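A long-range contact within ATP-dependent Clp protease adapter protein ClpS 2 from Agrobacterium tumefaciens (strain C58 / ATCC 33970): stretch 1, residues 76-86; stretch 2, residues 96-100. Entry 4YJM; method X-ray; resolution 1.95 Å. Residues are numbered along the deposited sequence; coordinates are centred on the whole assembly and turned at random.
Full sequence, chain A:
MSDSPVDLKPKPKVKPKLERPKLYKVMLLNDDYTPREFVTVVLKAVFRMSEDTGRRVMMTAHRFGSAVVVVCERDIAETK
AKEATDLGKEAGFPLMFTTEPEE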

ATOM      1  N   ILE A  76      -8.450  -5.275   8.854  1.00 30.32           N
ATOM      2  CA  ILE A  76      -8.618  -4.216   7.887  1.00 21.51           C
ATOM      3  C   ILE A  76      -7.338  -4.041   7.074  1.00 26.19           C
ATOM      4  O   ILE A  76      -7.398  -3.916   5.848  1.00 26.28           O
ATOM      5  CB  ILE A  76      -8.997  -2.894   8.560  1.00 24.92           C
ATOM      6  CG1 ILE A  76     -10.263  -3.107   9.402  1.00 35.00           C
ATOM      7  CG2 ILE A  76      -9.165  -1.792   7.491  1.00 36.89           C
ATOM      8  CD1 ILE A  76     -10.628  -1.917  10.252  1.00 56.63           C
ATOM      9  N   ALA A  77      -6.186  -4.109   7.738  1.00 25.14           N
ATOM     10  CA  ALA A  77      -4.896  -4.062   7.024  1.00 20.56           C
ATOM     11  C   ALA A  77      -4.798  -5.138   5.958  1.00 25.07           C
ATOM     12  O   ALA A  77      -4.404  -4.871   4.800  1.00 27.24           O
ATOM     13  CB  ALA A  77      -3.739  -4.199   8.008  1.00 22.58           C
ATOM     14  N   GLU A  78      -5.185  -6.364   6.326  1.00 23.39           N
ATOM     15  CA  GLU A  78      -5.123  -7.497   5.400  1.00 24.95           C
ATOM     16  C   GLU A  78      -6.074  -7.278   4.238  1.00 29.21           C
ATOM     17  O   GLU A  78      -5.731  -7.541   3.093  1.00 27.60           O
ATOM     18  CB  GLU A  78      -5.447  -8.809   6.110  1.00 28.90           C
ATOM     19  CG  GLU A  78      -4.390  -9.228   7.122  1.00 24.18           C
ATOM     20  CD  GLU A  78      -4.832 -10.298   8.108  1.00 30.57           C
ATOM     21  OE1 GLU A  78      -5.993 -10.719   8.088  1.00 28.87           O
ATOM     22  OE2 GLU A  78      -3.986 -10.733   8.931  1.00 28.67           O
ATOM     23  N   THR A  79      -7.285  -6.825   4.531  1.00 23.43           N
ATOM     24  CA  THR A  79      -8.294  -6.617   3.487  1.00 27.29           C
ATOM     25  C   THR A  79      -7.867  -5.576   2.482  1.00 23.72           C
ATOM     26  O   THR A  79      -7.944  -5.794   1.274  1.00 28.62           O
ATOM     27  CB  THR A  79      -9.648  -6.194   4.105  1.00 30.66           C
ATOM     28  OG1 THR A  79     -10.156  -7.301   4.821  1.00 34.12           O
ATOM     29  CG2 THR A  79     -10.676  -5.881   3.032  1.00 38.90           C
ATOM     30  N   LYS A  80      -7.410  -4.433   2.970  1.00 26.06           N
ATOM     31  CA  LYS A  80      -6.919  -3.386   2.073  1.00 29.35           C
ATOM     32  C   LYS A  80      -5.650  -3.733   1.312  1.00 38.80           C
ATOM     33  O   LYS A  80      -5.555  -3.374   0.156  1.00 27.42           O
ATOM     34  CB  LYS A  80      -6.680  -2.109   2.838  1.00 29.92           C
ATOM     35  CG  LYS A  80      -8.013  -1.445   3.261  1.00 38.00           C
ATOM     36  CD  LYS A  80      -7.789  -0.126   3.981  1.00 50.17           C
ATOM     37  CE  LYS A  80      -9.102   0.564   4.341  1.00 62.48           C
ATOM     38  NZ  LYS A  80      -9.995   0.727   3.156  1.00 53.81           N
ATOM     39  N   ALA A  81      -4.669  -4.382   1.946  1.00 23.71           N
ATOM     40  CA  ALA A  81      -3.482  -4.808   1.234  1.00 21.59           C
ATOM     41  C   ALA A  81      -3.887  -5.720   0.092  1.00 28.68           C
ATOM     42  O   ALA A  81      -3.370  -5.600  -1.029  1.00 28.18           O
ATOM     43  CB  ALA A  81      -2.474  -5.498   2.172  1.00 26.59           C
ATOM     44  N   LYS A  82      -4.834  -6.620   0.343  1.00 27.68           N
ATOM     45  CA  LYS A  82      -5.217  -7.558  -0.708  1.00 27.57           C
ATOM     46  C   LYS A  82      -6.024  -6.865  -1.834  1.00 29.68           C
ATOM     47  O   LYS A  82      -5.827  -7.167  -2.999  1.00 27.25           O
ATOM     48  CB  LYS A  82      -6.021  -8.713  -0.151  1.00 31.54           C
ATOM     49  CG  LYS A  82      -6.620  -9.642  -1.242  1.00 31.70           C
ATOM     50  CD  LYS A  82      -6.982 -11.006  -0.705  1.00 51.94           C
ATOM     51  CE  LYS A  82      -7.404 -11.958  -1.830  1.00 60.65           C
ATOM     52  NZ  LYS A  82      -8.659 -11.510  -2.473  1.00 59.24           N
ATOM     53  N   GLU A  83      -6.919  -5.937  -1.499  1.00 25.88           N
ATOM     54  CA  GLU A  83      -7.696  -5.244  -2.544  1.00 30.54           C
ATOM     55  C   GLU A  83      -6.782  -4.429  -3.435  1.00 34.01           C
ATOM     56  O   GLU A  83      -6.940  -4.433  -4.674  1.00 32.58           O
ATOM     57  CB  GLU A  83      -8.781  -4.330  -1.932  1.00 25.86           C
ATOM     58  CG  GLU A  83      -9.937  -5.121  -1.346  1.00 41.81           C
ATOM     59  CD  GLU A  83     -11.014  -4.217  -0.721  1.00 55.61           C
ATOM     60  OE1 GLU A  83     -10.787  -2.994  -0.656  1.00 55.22           O
ATOM     61  OE2 GLU A  83     -12.062  -4.739  -0.295  1.00 77.24           O
ATOM     62  N   ALA A  84      -5.816  -3.752  -2.820  1.00 26.08           N
ATOM     63  CA  ALA A  84      -4.916  -2.880  -3.570  1.00 27.22           C
ATOM     64  C   ALA A  84      -3.960  -3.714  -4.442  1.00 39.34           C
ATOM     65  O   ALA A  84      -3.714  -3.420  -5.613  1.00 29.31           O
ATOM     66  CB  ALA A  84      -4.151  -2.000  -2.633  1.00 25.37           C
ATOM     67  N   THR A  85      -3.437  -4.783  -3.878  1.00 26.72           N
ATOM     68  CA  THR A  85      -2.637  -5.710  -4.667  1.00 26.00           C
ATOM     69  C   THR A  85      -3.401  -6.320  -5.837  1.00 33.35           C
ATOM     70  O   THR A  85      -2.834  -6.511  -6.915  1.00 32.70           O
ATOM     71  CB  THR A  85      -2.104  -6.850  -3.802  1.00 28.27           C
ATOM     72  OG1 THR A  85      -1.242  -6.332  -2.776  1.00 29.21           O
ATOM     73  CG2 THR A  85      -1.342  -7.832  -4.621  1.00 29.77           C
ATOM     74  N   ASP A  86      -4.655  -6.711  -5.600  1.00 27.95           N
ATOM     75  CA  ASP A  86      -5.444  -7.364  -6.619  1.00 30.39           C
ATOM     76  C   ASP A  86      -5.660  -6.431  -7.816  1.00 32.53           C
ATOM     77  O   ASP A  86      -5.754  -6.880  -8.943  1.00 32.99           O
ATOM     78  CB  ASP A  86      -6.832  -7.809  -6.086  1.00 39.04           C
ATOM     79  CG  ASP A  86      -6.792  -9.107  -5.236  1.00 40.23           C
ATOM     80  OD1 ASP A  86      -5.752  -9.805  -5.244  1.00 42.63           O
ATOM     81  OD2 ASP A  86      -7.804  -9.398  -4.558  1.00 48.33           O
ATOM     82  N   MET A  96       2.529  -4.648  -5.377  1.00 28.06           N
ATOM     83  CA  MET A  96       2.343  -5.416  -4.148  1.00 29.92           C
ATOM     84  C   MET A  96       2.238  -4.569  -2.891  1.00 27.40           C
ATOM     85  O   MET A  96       3.101  -3.710  -2.626  1.00 28.65           O
ATOM     86  CB  MET A  96       3.529  -6.394  -3.988  1.00 40.42           C
ATOM     87  CG  MET A  96       3.460  -7.267  -2.726  1.00 43.45           C
ATOM     88  SD  MET A  96       2.077  -8.421  -2.748  1.00 44.57           S
ATOM     89  CE  MET A  96       2.425  -9.278  -4.258  1.00 43.23           C
ATOM     90  N   PHE A  97       1.158  -4.795  -2.134  1.00 28.43           N
ATOM     91  CA  PHE A  97       0.991  -4.259  -0.789  1.00 26.84           C
ATOM     92  C   PHE A  97       1.058  -5.413   0.208  1.00 28.45           C
ATOM     93  O   PHE A  97       0.509  -6.476  -0.062  1.00 31.64           O
ATOM     94  CB  PHE A  97      -0.314  -3.535  -0.627  1.00 26.32           C
ATOM     95  CG  PHE A  97      -0.427  -2.284  -1.445  1.00 22.41           C
ATOM     96  CD1 PHE A  97      -0.382  -1.056  -0.830  1.00 25.49           C
ATOM     97  CD2 PHE A  97      -0.619  -2.344  -2.830  1.00 25.04           C
ATOM     98  CE1 PHE A  97      -0.509   0.109  -1.582  1.00 34.01           C
ATOM     99  CE2 PHE A  97      -0.758  -1.192  -3.575  1.00 26.05           C
ATOM    100  CZ  PHE A  97      -0.700   0.020  -2.963  1.00 32.82           C
ATOM    101  N   THR A  98       1.744  -5.205   1.336  1.00 29.36           N
ATOM    102  CA  THR A  98       1.904  -6.262   2.345  1.00 28.34           C
ATOM    103  C   THR A  98       1.463  -5.728   3.707  1.00 29.49           C
ATOM    104  O   THR A  98       1.245  -4.534   3.858  1.00 25.36           O
ATOM    105  CB  THR A  98       3.372  -6.750   2.440  1.00 29.58           C
ATOM    106  OG1 THR A  98       4.181  -5.669   2.924  1.00 35.25           O
ATOM    107  CG2 THR A  98       3.914  -7.133   1.100  1.00 38.72           C
ATOM    108  N   THR A  99       1.337  -6.594   4.709  1.00 22.87           N
ATOM    109  CA  THR A  99       1.153  -6.118   6.076  1.00 25.55           C
ATOM    110  C   THR A  99       2.294  -6.585   6.960  1.00 25.39           C
ATOM    111  O   THR A  99       2.930  -7.600   6.710  1.00 27.40           O
ATOM    112  CB  THR A  99      -0.160  -6.612   6.704  1.00 24.60           C
ATOM    113  OG1 THR A  99      -0.089  -8.023   6.929  1.00 34.75           O
ATOM    114  CG2 THR A  99      -1.362  -6.305   5.808  1.00 25.21           C
ATOM    115  N   GLU A 100       2.545  -5.832   8.017  1.00 23.92           N
ATOM    116  CA  GLU A 100       3.471  -6.271   9.025  1.00 29.66           C
ATOM    117  C   GLU A 100       3.069  -5.679  10.347  1.00 25.66           C
ATOM    118  O   GLU A 100       2.546  -4.574  10.433  1.00 26.01           O
ATOM    119  CB  GLU A 100       4.931  -5.924   8.675  1.00 39.91           C
ATOM    120  CG  GLU A 100       5.304  -4.515   8.719  1.00 61.05           C
ATOM    121  CD  GLU A 100       6.769  -4.296   8.291  1.00 55.11           C
ATOM    122  OE1 GLU A 100       7.153  -4.726   7.177  1.00 59.08           O
ATOM    123  OE2 GLU A 100       7.522  -3.700   9.094  1.00 56.88           O
TER
HETATM  124  O   HOH W   1      -1.519  -9.842   8.674  1.00 23.18           O

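Residues 76-86 form part of a helix, and residues 97-100 lie in a strand that runs nearly antiparallel to it. The angle between the two directions is 164°, and the axes approach to 7.1 Å. Small side chains on the helix allow this close packing. Ala77, Ala81 and Ala84 all direct CA-to-CB toward the strand, and all three are buried. At the tightest point of the backbone register, the CA atoms of Ala81 and Phe97 are 4.9 Å apart.

Phe97 supplies the largest covered area of any residue in the contact. Its CA-to-CB bond points toward the helix, and chi1 is m (-66°). With chi2 at -108°, one ring face lies beneath Ala84. The methyl carbon Ala84 CB is 3.7 Å from the centroid of the Phe97 ring and 19° off the ring normal. This is a CH-pi contact over the face. The closest ring atom is CD2, with Ala84 CB 3.6 Å from Phe97 CD2. A methyl group suits this place because it can rest directly on the flat ring. One turn earlier, Ala81 CB packs against Phe97 CB at 4.0 Å. Ala81 CB also meets the methyl of Thr99, 3.9 Å from Thr99 CG2, so one small side chain touches Phe97, Thr99 and, more loosely, Thr98, with Ala81 CB 4.2 Å from Thr98 O.

The single direct hydrogen bond between the stretches is made by Thr85. Phe97 N donates to Thr85 OG1 at 2.9 Å, with a nearly straight N-H...O angle of 164°. Thr85 CA-to-CB points sideways, yet its hydroxyl still reaches the strand. Its chi1 is m (-62°), which also brings the hydroxyl back to its own helix: Thr85 OG1 donates to Ala81 O at 2.8 Å. Ala81 O also accepts the helical bond from Thr85 N, at 3.0 Å. The hydroxyl therefore donates to the helix backbone and accepts from the strand backbone. A threonine suits this position because one oxygen can do both. Met96 CA-to-CB points away from the helix, but chi1 t and chi2 p place Met96 SD 3.9 Å from Thr85 OG1.

Thr99 secures the other end of the contact. Its CA-to-CB bond points toward the helix, and chi1 is p (69°). This rotamer places the methyl on the helix backbone: Thr99 CG2 is 3.5 Å from Ala77 O and 3.9 Å from Ala77 CB. The hydroxyl is left free to meet water 1, which lies 2.9 Å from Thr99 OG1. The same water donates to Glu78 OE2 at 2.6 Å. Glu78 CA-to-CB points sideways, and its m, t conformation carries the carboxylate to that water. The bridge thus links two polar groups without direct contact between them.

Thr98 points CA-to-CB away, in the alternation usual for a strand, between Phe97 and Thr99, which both point toward the helix. On the helix, Thr79 and Lys82 also point away. Lys82 is t through chi3, and chi4 m turns the amino group; Lys82 NZ is 3.1 Å from Asp86 OD2, in a salt bridge within the helix.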